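Local coordinates for protein transcriptional regulator (NtrC family) (Aquifex aeolicus, PDB 3DZD) that probably activates sigma54-dependent transcription as a response regulator whose AAA+ ATPase domain, here in the inactive state, holds ADP, at residues E130-E134 / L310-Y314; F315-F319 / L350-E355; Y323-E329 / V358-E364. All coordinates share one frame; numbering follows the deposited sequence.

Overall arrangement
The three contacts follow helix 307-322 outward from the nucleotide. Interaction 1, partly buried, sets the loop 130-134 of the sigma-54 interaction domain against that helix, with the adenine of ADP at the seam. Interaction 2 takes the next turn of the same helix and crosses it with helix 346-359; it is the core contact, nearly all rings and aliphatic chains, and it still reaches the ribose. In interaction 3, the most exposed, the loops at the ends of these two helices meet through a disulfide and a lysine on helix-end carbonyls, away from ADP. Glu355 and Tyr323 tie interaction 2 to interaction 3, and both border the second subunit.

Interaction 1: residues E130-E134 / L310-Y314; sequences EFVGE and LLAEY. With ADP (adenosine-5'-diphosphate), chain C.
Val132 meets Leu310, Leu311 and Tyr314 with a different part of its side chain each time, and so illustrates how one small residue can fit a loop to a helix. Its CG2 lies over a face of the Tyr314 ring, a CH-pi contact 4.1 Å from the centroid and 20° off the normal. CG1, anti to the backbone N (chi1 175°), goes the other way and packs on CB of Leu310 at 3.9 Å. Between these branches, Val132 CB slides past CD2 of Leu311 at 3.7 Å.

The backbone of the same valine reads the adenine. Val132 N donates to ADP N1 at 2.9 Å in an almost straight bond (171°), while ADP N6 donates back to Val132 O at 3.1 Å along a more bent path. Leu311 CD2 comes within 3.6 Å of ADP N1, and Phe131, turned away from the helix, brings its ring edge to the amino group N6. At the far side Glu130 sets its CB and CG against the hydroxyl of Tyr314, CG 3.0 Å from OH, and the bend at chi2 turns the carboxylate back toward CE1 of the ring. Leu310 CD1 touches Glu134 CG at 3.7 Å, the chains crossing near a right angle.

A second shell fixes the loop. Gly133 has backbone angles that call for glycine, and its carbonyl accepts a bond from Lys142, which also makes a cation-pi contact with Phe131. Phe131 packs on Ile167, Val168 and Leu171 of helix 165-176, and Glu134 N is held by Asp307. Leu311 is backed by Leu350 of helix 346-359. The nucleotide base is thus held between a loop of the P-loop ATPase domain and a lid helix, the adenine site of an AAA+ ATPase, in which bound nucleotide bridges domain and lid.

Interaction 2: residues F315-F319 / L350-E355; sequences FLKKF and LKNLIE. With ADP (adenosine-5'-diphosphate), chain C.
Phe315 and Phe319, one turn apart on helix 307-322, each turn a ring face to an aliphatic chain of helix 346-359. This is helix packing inside the lid of the AAA+ ATPase: the short axes pass 9.4 Å apart at a crossing angle of -49°, close enough for side chains to mesh.

On Phe315 the chain of Lys351 runs across the ring at about a right angle, its CG standing 3.6 Å from the centroid and displaced toward the rim. The Phe319 ring has Glu355 CG almost exactly on its normal, 3.8 Å from the centroid and only 3° off, while Lys351 CG lies in its plane at the edge. One lysine methylene therefore serves two rings, over the face of one and beside the rim of the other.

Ile354 fills the line between the helices. Its CG2 points at the backbone of the facing helix, 3.5 Å from Leu316 N and 3.8 Å from Phe315 CB, so the branched chain packs against the helix itself as well as its side chains.

The polar ends leave this apolar layer. The carboxylate of Glu355 bonds through OE2 to Tyr323 OH and through OE1 to Asn352 of the second subunit, whose own Glu355 returns the bond to Asn352 here, which places the contact at the dimer interface. Lys351 leaves its backbone with CG anti to N (chi1 -170°), runs over Phe315, then bends at chi3 and delivers NZ to ADP O3', a hydrogen bond of 3.2 Å.

Interaction 3: residues Y323-E329 / V358-E364; sequences YKKNCFE and VILCEGE
Ile359 lays its CG1 obliquely against the ring of Tyr323, 3.9 Å from CE2, with Val358 CG1 near the same ring at 4.2 Å from CD2. Val358 CG1 also meets the aliphatic start of Lys325, touching CG at 3.8 Å, and reaches toward the sulfur of Cys327. That sulfur is joined covalently to Cys361 SG at 2.0 Å. Cys327 presents it from between its backbone N and carbonyl carbon (chi1 51°); the modelled torsion about the S-S bond is far from the usual right angle, so the finer geometry of the bridge is doubtful.

This disulfide links two loops of the AAA+ lid, one following helix 307-322 and the other following helix 346-359, each starting where its helix gives way at Tyr323 and Leu360. The tyrosine ring is also met by Arg348 of the second subunit in a cation-pi contact.

Farther out, Lys325 bends at chi2 and chi4 to bring NZ to the C-terminal carbonyls of helix 346-359. It donates to Ile359 O at 3.1 Å, coming from above the carbonyl plane, and to Val358 O, whose position is less certain. Its positive charge is probably favoured there by the helix dipole. A methionine here would probably leave the Ile359 carbonyl without this donor and the helix end without its compensating charge. Beside the bridge, Cys327 CA makes a C-H...O contact of 3.2 Å to Gly363 O. At the rim, Glu329 CG touches Glu364 CG at 3.4 Å, and their like-charged carboxylates stay 4.1 Å apart between OE1 of Glu329 and OE2 of the poorly ordered Glu364.

Interaction 1: residues E130-E134 / L310-Y314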
loop_
_atom_site.group_PDB
_atom_site.type_symbol
_atom_site.label_atom_id
_atom_site.label_comp_id
_atom_site.label_asym_id
_atom_site.label_seq_id
_atom_site.Cartn_x
_atom_site.Cartn_y
_atom_site.Cartn_z
ATOM N N GLU A 130 -3.560 11.870 -12.498
ATOM C CA GLU A 130 -4.108 12.687 -13.570
ATOM C C GLU A 130 -4.604 14.016 -13.022
ATOM O O GLU A 130 -5.454 14.061 -12.133
ATOM C CB GLU A 130 -5.256 11.951 -14.258
ATOM C CG GLU A 130 -4.912 10.534 -14.704
ATOM C CD GLU A 130 -4.197 10.492 -16.044
ATOM O OE1 GLU A 130 -4.109 11.549 -16.711
ATOM O OE2 GLU A 130 -3.726 9.398 -16.429
ATOM N N PHE A 131 -4.064 15.101 -13.554
ATOM C CA PHE A 131 -4.490 16.428 -13.149
ATOM C C PHE A 131 -4.782 17.219 -14.401
ATOM O O PHE A 131 -3.920 17.917 -14.920
ATOM C CB PHE A 131 -3.399 17.103 -12.337
ATOM C CG PHE A 131 -3.811 18.409 -11.755
ATOM C CD1 PHE A 131 -2.865 19.376 -11.442
ATOM C CD2 PHE A 131 -5.152 18.680 -11.531
ATOM C CE1 PHE A 131 -3.248 20.587 -10.898
ATOM C CE2 PHE A 131 -5.549 19.887 -10.994
ATOM C CZ PHE A 131 -4.594 20.847 -10.679
ATOM N N VAL A 132 -6.005 17.100 -14.897
ATOM C CA VAL A 132 -6.325 17.597 -16.227
ATOM C C VAL A 132 -6.764 19.058 -16.217
ATOM O O VAL A 132 -7.565 19.469 -15.374
ATOM C CB VAL A 132 -7.399 16.726 -16.893
ATOM C CG1 VAL A 132 -7.817 17.325 -18.229
ATOM C CG2 VAL A 132 -6.869 15.318 -17.071
ATOM N N GLY A 133 -6.227 19.832 -17.156
ATOM C CA GLY A 133 -6.569 21.233 -17.282
ATOM C C GLY A 133 -5.491 22.052 -17.967
ATOM O O GLY A 133 -4.298 21.915 -17.662
ATOM N N GLU A 134 -5.918 22.918 -18.880
ATOM C CA GLU A 134 -5.005 23.796 -19.599
ATOM C C GLU A 134 -5.339 25.287 -19.429
ATOM O O GLU A 134 -4.636 26.134 -19.961
ATOM C CB GLU A 134 -4.946 23.423 -21.089
ATOM C CG GLU A 134 -4.397 22.013 -21.371
ATOM C CD GLU A 134 -2.968 21.815 -20.881
ATOM O OE1 GLU A 134 -2.120 22.713 -21.100
ATOM O OE2 GLU A 134 -2.691 20.751 -20.279
ATOM N N LEU A 310 -12.181 19.147 -21.740
ATOM C CA LEU A 310 -11.012 18.295 -21.538
ATOM C C LEU A 310 -11.339 17.212 -20.530
ATOM O O LEU A 310 -11.050 16.037 -20.747
ATOM C CB LEU A 310 -9.805 19.105 -21.044
ATOM C CG LEU A 310 -9.178 20.067 -22.058
ATOM C CD1 LEU A 310 -7.884 20.656 -21.520
ATOM C CD2 LEU A 310 -8.923 19.352 -23.373
ATOM N N LEU A 311 -11.954 17.626 -19.433
ATOM C CA LEU A 311 -12.294 16.727 -18.360
ATOM C C LEU A 311 -13.351 15.717 -18.812
ATOM O O LEU A 311 -13.260 14.520 -18.495
ATOM C CB LEU A 311 -12.773 17.529 -17.150
ATOM C CG LEU A 311 -11.636 18.228 -16.402
ATOM C CD1 LEU A 311 -12.131 19.363 -15.511
ATOM C CD2 LEU A 311 -10.845 17.196 -15.591
ATOM N N ALA A 312 -14.346 16.199 -19.553
ATOM C CA ALA A 312 -15.409 15.336 -20.049
ATOM C C ALA A 312 -14.835 14.228 -20.925
ATOM O O ALA A 312 -15.221 13.063 -20.810
ATOM C CB ALA A 312 -16.451 16.147 -20.826
ATOM N N GLU A 313 -13.923 14.603 -21.813
ATOM C CA GLU A 313 -13.319 13.651 -22.726
ATOM C C GLU A 313 -12.463 12.658 -21.951
ATOM O O GLU A 313 -12.413 11.477 -22.281
ATOM C CB GLU A 313 -12.487 14.386 -23.780
ATOM C CG GLU A 313 -13.339 15.166 -24.772
ATOM C CD GLU A 313 -12.529 16.100 -25.652
ATOM O OE1 GLU A 313 -11.412 16.498 -25.249
ATOM O OE2 GLU A 313 -13.019 16.442 -26.751
ATOM N N TYR A 314 -11.809 13.146 -20.905
ATOM C CA TYR A 314 -10.962 12.308 -20.071
ATOM C C TYR A 314 -11.809 11.276 -19.323
ATOM O O TYR A 314 -11.421 10.107 -19.198
ATOM C CB TYR A 314 -10.157 13.181 -19.104
ATOM C CG TYR A 314 -9.544 12.460 -17.915
ATOM C CD1 TYR A 314 -8.295 11.854 -18.003
ATOM C CD2 TYR A 314 -10.200 12.421 -16.698
ATOM C CE1 TYR A 314 -7.735 11.206 -16.915
ATOM C CE2 TYR A 314 -9.653 11.781 -15.610
ATOM C CZ TYR A 314 -8.425 11.176 -15.723
ATOM O OH TYR A 314 -7.898 10.552 -14.619
HETATM P PB ADP C . -12.286 17.865 -3.623
HETATM O O1B ADP C . -11.087 17.107 -3.087
HETATM O O2B ADP C . -13.487 17.871 -2.703
HETATM O O3B ADP C . -11.972 19.240 -4.129
HETATM P PA ADP C . -12.277 15.660 -5.509
HETATM O O1A ADP C . -10.996 15.823 -6.278
HETATM O O2A ADP C . -12.290 14.651 -4.379
HETATM O O3A ADP C . -12.762 17.115 -4.983
HETATM O "O5'" ADP C . -13.443 15.248 -6.540
HETATM C "C5'" ADP C . -13.213 15.266 -7.942
HETATM C "C4'" ADP C . -13.325 13.885 -8.558
HETATM O "O4'" ADP C . -12.914 14.029 -9.912
HETATM C "C3'" ADP C . -12.299 12.948 -7.958
HETATM O "O3'" ADP C . -12.676 11.600 -8.260
HETATM C "C2'" ADP C . -11.023 13.210 -8.714
HETATM O "O2'" ADP C . -10.410 11.938 -8.931
HETATM C "C1'" ADP C . -11.512 13.746 -10.043
HETATM N N9 ADP C . -10.819 14.995 -10.422
HETATM C C8 ADP C . -10.957 16.183 -9.805
HETATM N N7 ADP C . -10.220 17.140 -10.402
HETATM C C5 ADP C . -9.587 16.559 -11.435
HETATM C C6 ADP C . -8.637 17.009 -12.475
HETATM N N6 ADP C . -8.223 18.303 -12.524
HETATM N N1 ADP C . -8.215 16.096 -13.368
HETATM C C2 ADP C . -8.634 14.817 -13.319
HETATM N N3 ADP C . -9.489 14.334 -12.400
HETATM C C4 ADP C . -9.989 15.147 -11.449
#

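Interaction 2: residues F315-F319 / L350-E355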
loop_
_atom_site.group_PDB
_atom_site.type_symbol
_atom_site.label_atom_id
_atom_site.label_comp_id
_atom_site.label_asym_id
_atom_site.label_seq_id
_atom_site.Cartn_x
_atom_site.Cartn_y
_atom_site.Cartn_z
ATOM N N PHE A 315 -12.968 11.706 -18.825
ATOM C CA PHE A 315 -13.838 10.797 -18.082
ATOM C C PHE A 315 -14.563 9.839 -19.030
ATOM O O PHE A 315 -14.698 8.653 -18.745
ATOM C CB PHE A 315 -14.833 11.573 -17.200
ATOM C CG PHE A 315 -14.192 12.265 -16.019
ATOM C CD1 PHE A 315 -13.400 11.553 -15.121
ATOM C CD2 PHE A 315 -14.371 13.628 -15.809
ATOM C CE1 PHE A 315 -12.793 12.189 -14.040
ATOM C CE2 PHE A 315 -13.785 14.266 -14.725
ATOM C CZ PHE A 315 -12.989 13.554 -13.843
ATOM N N LEU A 316 -15.023 10.366 -20.157
ATOM C CA LEU A 316 -15.720 9.564 -21.152
ATOM C C LEU A 316 -14.842 8.411 -21.631
ATOM O O LEU A 316 -15.319 7.294 -21.794
ATOM C CB LEU A 316 -16.134 10.434 -22.337
ATOM C CG LEU A 316 -16.857 9.719 -23.478
ATOM C CD1 LEU A 316 -18.227 9.235 -23.021
ATOM C CD2 LEU A 316 -16.979 10.634 -24.691
ATOM N N LYS A 317 -13.558 8.680 -21.854
ATOM C CA LYS A 317 -12.639 7.635 -22.275
ATOM C C LYS A 317 -12.412 6.637 -21.160
ATOM O O LYS A 317 -12.528 5.433 -21.361
ATOM C CB LYS A 317 -11.297 8.215 -22.718
ATOM C CG LYS A 317 -11.211 8.515 -24.200
ATOM C CD LYS A 317 -12.333 9.446 -24.637
ATOM C CE LYS A 317 -12.050 10.051 -26.001
ATOM N NZ LYS A 317 -11.853 8.991 -27.030
ATOM N N LYS A 318 -12.085 7.143 -19.981
ATOM C CA LYS A 318 -11.750 6.286 -18.859
ATOM C C LYS A 318 -12.873 5.309 -18.512
ATOM O O LYS A 318 -12.616 4.144 -18.188
ATOM C CB LYS A 318 -11.374 7.135 -17.646
ATOM C CG LYS A 318 -11.348 6.382 -16.339
ATOM C CD LYS A 318 -10.520 7.134 -15.306
ATOM C CE LYS A 318 -11.139 6.988 -13.930
ATOM N NZ LYS A 318 -12.577 7.387 -13.986
ATOM N N PHE A 319 -14.114 5.783 -18.588
ATOM C CA PHE A 319 -15.260 4.956 -18.241
ATOM C C PHE A 319 -15.658 4.024 -19.382
ATOM O O PHE A 319 -15.867 2.833 -19.160
ATOM C CB PHE A 319 -16.450 5.811 -17.788
ATOM C CG PHE A 319 -16.221 6.514 -16.487
ATOM C CD1 PHE A 319 -15.689 5.831 -15.404
ATOM C CD2 PHE A 319 -16.521 7.866 -16.344
ATOM C CE1 PHE A 319 -15.463 6.477 -14.197
ATOM C CE2 PHE A 319 -16.306 8.517 -15.147
ATOM C CZ PHE A 319 -15.774 7.829 -14.075
ATOM N N LEU A 350 -19.425 16.867 -12.672
ATOM C CA LEU A 350 -19.110 16.475 -14.045
ATOM C C LEU A 350 -18.760 14.993 -14.178
ATOM O O LEU A 350 -19.253 14.318 -15.076
ATOM C CB LEU A 350 -17.960 17.308 -14.611
ATOM C CG LEU A 350 -17.524 16.965 -16.041
ATOM C CD1 LEU A 350 -18.570 17.351 -17.073
ATOM C CD2 LEU A 350 -16.207 17.637 -16.366
ATOM N N LYS A 351 -17.908 14.490 -13.289
ATOM C CA LYS A 351 -17.452 13.115 -13.394
ATOM C C LYS A 351 -18.645 12.174 -13.299
ATOM O O LYS A 351 -18.848 11.311 -14.150
ATOM C CB LYS A 351 -16.437 12.774 -12.295
ATOM C CG LYS A 351 -15.758 11.438 -12.522
ATOM C CD LYS A 351 -14.883 10.989 -11.354
ATOM C CE LYS A 351 -15.728 10.520 -10.183
ATOM N NZ LYS A 351 -14.945 9.601 -9.305
ATOM N N ASN A 352 -19.432 12.362 -12.253
ATOM C CA ASN A 352 -20.587 11.537 -12.034
ATOM C C ASN A 352 -21.586 11.638 -13.178
ATOM O O ASN A 352 -22.232 10.656 -13.526
ATOM C CB ASN A 352 -21.254 11.913 -10.722
ATOM C CG ASN A 352 -22.636 11.318 -10.595
ATOM O OD1 ASN A 352 -23.606 11.865 -11.107
ATOM N ND2 ASN A 352 -22.727 10.187 -9.913
ATOM N N LEU A 353 -21.704 12.822 -13.769
ATOM C CA LEU A 353 -22.612 13.007 -14.893
ATOM C C LEU A 353 -22.145 12.248 -16.143
ATOM O O LEU A 353 -22.959 11.756 -16.914
ATOM C CB LEU A 353 -22.810 14.498 -15.204
ATOM C CG LEU A 353 -23.616 14.770 -16.473
ATOM C CD1 LEU A 353 -24.720 15.782 -16.235
ATOM C CD2 LEU A 353 -22.718 15.230 -17.608
ATOM N N ILE A 354 -20.835 12.155 -16.336
ATOM C CA ILE A 354 -20.287 11.492 -17.515
ATOM C C ILE A 354 -20.315 9.992 -17.299
ATOM O O ILE A 354 -20.470 9.224 -18.248
ATOM C CB ILE A 354 -18.824 11.911 -17.792
ATOM C CG1 ILE A 354 -18.740 13.394 -18.162
ATOM C CG2 ILE A 354 -18.228 11.080 -18.908
ATOM C CD1 ILE A 354 -19.468 13.750 -19.440
ATOM N N GLU A 355 -20.162 9.577 -16.046
ATOM C CA GLU A 355 -20.121 8.158 -15.736
ATOM C C GLU A 355 -21.508 7.603 -15.964
ATOM O O GLU A 355 -21.680 6.471 -16.425
ATOM C CB GLU A 355 -19.707 7.917 -14.289
ATOM C CG GLU A 355 -19.478 6.444 -13.996
ATOM C CD GLU A 355 -19.550 6.101 -12.520
ATOM O OE1 GLU A 355 -19.976 6.952 -11.720
ATOM O OE2 GLU A 355 -19.187 4.964 -12.156
HETATM P PB ADP C . -12.286 17.865 -3.623
HETATM O O1B ADP C . -11.087 17.107 -3.087
HETATM O O2B ADP C . -13.487 17.871 -2.703
HETATM O O3B ADP C . -11.972 19.240 -4.129
HETATM P PA ADP C . -12.277 15.660 -5.509
HETATM O O1A ADP C . -10.996 15.823 -6.278
HETATM O O2A ADP C . -12.290 14.651 -4.379
HETATM O O3A ADP C . -12.762 17.115 -4.983
HETATM O "O5'" ADP C . -13.443 15.248 -6.540
HETATM C "C5'" ADP C . -13.213 15.266 -7.942
HETATM C "C4'" ADP C . -13.325 13.885 -8.558
HETATM O "O4'" ADP C . -12.914 14.029 -9.912
HETATM C "C3'" ADP C . -12.299 12.948 -7.958
HETATM O "O3'" ADP C . -12.676 11.600 -8.260
HETATM C "C2'" ADP C . -11.023 13.210 -8.714
HETATM O "O2'" ADP C . -10.410 11.938 -8.931
HETATM C "C1'" ADP C . -11.512 13.746 -10.043
HETATM N N9 ADP C . -10.819 14.995 -10.422
HETATM C C8 ADP C . -10.957 16.183 -9.805
HETATM N N7 ADP C . -10.220 17.140 -10.402
HETATM C C5 ADP C . -9.587 16.559 -11.435
HETATM C C6 ADP C . -8.637 17.009 -12.475
HETATM N N6 ADP C . -8.223 18.303 -12.524
HETATM N N1 ADP C . -8.215 16.096 -13.368
HETATM C C2 ADP C . -8.634 14.817 -13.319
HETATM N N3 ADP C . -9.489 14.334 -12.400
HETATM C C4 ADP C . -9.989 15.147 -11.449
#

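Interaction 3: residues Y323-E329 / V358-E364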
loop_
_atom_site.group_PDB
_atom_site.type_symbol
_atom_site.label_atom_id
_atom_site.label_comp_id
_atom_site.label_asym_id
_atom_site.label_seq_id
_atom_site.Cartn_x
_atom_site.Cartn_y
_atom_site.Cartn_z
ATOM N N TYR A 323 -15.956 0.266 -18.611
ATOM C CA TYR A 323 -17.259 -0.401 -18.600
ATOM C C TYR A 323 -17.569 -1.018 -19.967
ATOM O O TYR A 323 -18.736 -1.159 -20.355
ATOM C CB TYR A 323 -18.380 0.575 -18.201
ATOM C CG TYR A 323 -18.163 1.285 -16.881
ATOM C CD1 TYR A 323 -17.255 0.798 -15.954
ATOM C CD2 TYR A 323 -18.895 2.424 -16.551
ATOM C CE1 TYR A 323 -17.050 1.434 -14.747
ATOM C CE2 TYR A 323 -18.700 3.076 -15.336
ATOM C CZ TYR A 323 -17.768 2.576 -14.440
ATOM O OH TYR A 323 -17.558 3.194 -13.226
ATOM N N LYS A 324 -16.512 -1.364 -20.699
ATOM C CA LYS A 324 -16.641 -1.945 -22.031
ATOM C C LYS A 324 -17.754 -1.314 -22.865
ATOM O O LYS A 324 -18.599 -2.026 -23.392
ATOM C CB LYS A 324 -16.880 -3.459 -21.933
ATOM C CG LYS A 324 -15.909 -4.204 -21.012
ATOM C CD LYS A 324 -16.295 -5.670 -20.851
ATOM C CE LYS A 324 -16.433 -6.358 -22.208
ATOM N NZ LYS A 324 -16.836 -7.797 -22.103
ATOM N N LYS A 325 -17.766 0.007 -22.993
ATOM C CA LYS A 325 -18.766 0.646 -23.851
ATOM C C LYS A 325 -18.142 1.194 -25.133
ATOM O O LYS A 325 -16.925 1.351 -25.225
ATOM C CB LYS A 325 -19.540 1.742 -23.104
ATOM C CG LYS A 325 -20.299 1.263 -21.865
ATOM C CD LYS A 325 -21.144 0.031 -22.160
ATOM C CE LYS A 325 -22.128 -0.264 -21.035
ATOM N NZ LYS A 325 -23.297 0.656 -21.131
ATOM N N ASN A 326 -18.977 1.478 -26.123
ATOM C CA ASN A 326 -18.480 1.929 -27.414
ATOM C C ASN A 326 -18.940 3.348 -27.741
ATOM O O ASN A 326 -19.511 3.603 -28.801
ATOM C CB ASN A 326 -18.900 0.950 -28.514
ATOM C CG ASN A 326 -18.089 1.113 -29.791
ATOM O OD1 ASN A 326 -17.352 2.089 -29.958
ATOM N ND2 ASN A 326 -18.226 0.155 -30.702
ATOM N N CYS A 327 -18.682 4.266 -26.817
ATOM C CA CYS A 327 -19.048 5.667 -26.983
ATOM C C CYS A 327 -17.864 6.543 -26.613
ATOM O O CYS A 327 -17.690 6.915 -25.451
ATOM C CB CYS A 327 -20.240 6.013 -26.095
ATOM S SG CYS A 327 -20.020 5.524 -24.365
ATOM N N PHE A 328 -17.049 6.877 -27.607
ATOM C CA PHE A 328 -15.794 7.564 -27.341
ATOM C C PHE A 328 -15.733 9.026 -27.758
ATOM O O PHE A 328 -14.767 9.717 -27.437
ATOM C CB PHE A 328 -14.620 6.779 -27.926
ATOM C CG PHE A 328 -14.289 5.544 -27.147
ATOM C CD1 PHE A 328 -13.464 5.618 -26.037
ATOM C CD2 PHE A 328 -14.828 4.318 -27.503
ATOM C CE1 PHE A 328 -13.166 4.496 -25.308
ATOM C CE2 PHE A 328 -14.533 3.184 -26.777
ATOM C CZ PHE A 328 -13.701 3.273 -25.678
ATOM N N GLU A 329 -16.752 9.513 -28.453
ATOM C CA GLU A 329 -16.756 10.925 -28.807
ATOM C C GLU A 329 -17.931 11.669 -28.199
ATOM O O GLU A 329 -19.039 11.136 -28.097
ATOM C CB GLU A 329 -16.733 11.123 -30.323
ATOM C CG GLU A 329 -17.975 10.616 -31.032
ATOM C CD GLU A 329 -18.129 11.196 -32.426
ATOM O OE1 GLU A 329 -17.923 10.449 -33.408
ATOM O OE2 GLU A 329 -18.448 12.401 -32.538
ATOM N N VAL A 358 -22.212 7.033 -19.652
ATOM C CA VAL A 358 -21.554 5.843 -20.166
ATOM C C VAL A 358 -22.266 4.567 -19.724
ATOM O O VAL A 358 -22.341 3.590 -20.472
ATOM C CB VAL A 358 -20.083 5.783 -19.697
ATOM C CG1 VAL A 358 -19.416 4.495 -20.169
ATOM C CG2 VAL A 358 -19.314 6.998 -20.204
ATOM N N ILE A 359 -22.778 4.583 -18.498
ATOM C CA ILE A 359 -23.518 3.452 -17.953
ATOM C C ILE A 359 -24.773 3.150 -18.789
ATOM O O ILE A 359 -25.135 1.994 -18.984
ATOM C CB ILE A 359 -23.860 3.684 -16.460
ATOM C CG1 ILE A 359 -22.629 3.386 -15.594
ATOM C CG2 ILE A 359 -25.039 2.828 -16.040
ATOM C CD1 ILE A 359 -22.698 3.923 -14.164
ATOM N N LEU A 360 -25.404 4.202 -19.299
ATOM C CA LEU A 360 -26.554 4.086 -20.190
ATOM C C LEU A 360 -26.142 4.282 -21.645
ATOM O O LEU A 360 -26.892 4.855 -22.430
ATOM C CB LEU A 360 -27.562 5.187 -19.844
ATOM C CG LEU A 360 -27.750 5.465 -18.349
ATOM C CD1 LEU A 360 -28.765 6.604 -18.099
ATOM C CD2 LEU A 360 -28.164 4.179 -17.624
ATOM N N CYS A 361 -24.960 3.816 -22.012
ATOM C CA CYS A 361 -24.345 4.254 -23.261
ATOM C C CYS A 361 -25.006 3.791 -24.559
ATOM O O CYS A 361 -25.869 2.917 -24.562
ATOM C CB CYS A 361 -22.876 3.852 -23.284
ATOM S SG CYS A 361 -21.917 4.811 -24.449
ATOM N N GLU A 362 -24.575 4.405 -25.661
ATOM C CA GLU A 362 -24.935 3.990 -27.014
ATOM C C GLU A 362 -23.679 3.925 -27.886
ATOM O O GLU A 362 -22.657 3.376 -27.476
ATOM C CB GLU A 362 -25.931 4.967 -27.639
ATOM C CG GLU A 362 -27.343 4.878 -27.088
ATOM C CD GLU A 362 -28.330 5.698 -27.901
ATOM O OE1 GLU A 362 -27.893 6.384 -28.851
ATOM O OE2 GLU A 362 -29.540 5.656 -27.592
ATOM N N GLY A 363 -23.762 4.493 -29.086
ATOM C CA GLY A 363 -22.613 4.598 -29.970
ATOM C C GLY A 363 -21.829 5.882 -29.752
ATOM O O GLY A 363 -20.598 5.875 -29.743
ATOM N N GLU A 364 -22.547 6.991 -29.589
ATOM C CA GLU A 364 -21.935 8.286 -29.292
ATOM C C GLU A 364 -22.840 9.084 -28.359
ATOM O O GLU A 364 -24.065 9.009 -28.462
ATOM C CB GLU A 364 -21.668 9.078 -30.573
ATOM C CG GLU A 364 -20.604 8.476 -31.483
ATOM C CD GLU A 364 -21.169 7.496 -32.503
ATOM O OE1 GLU A 364 -22.267 6.947 -32.271
ATOM O OE2 GLU A 364 -20.511 7.276 -33.542
#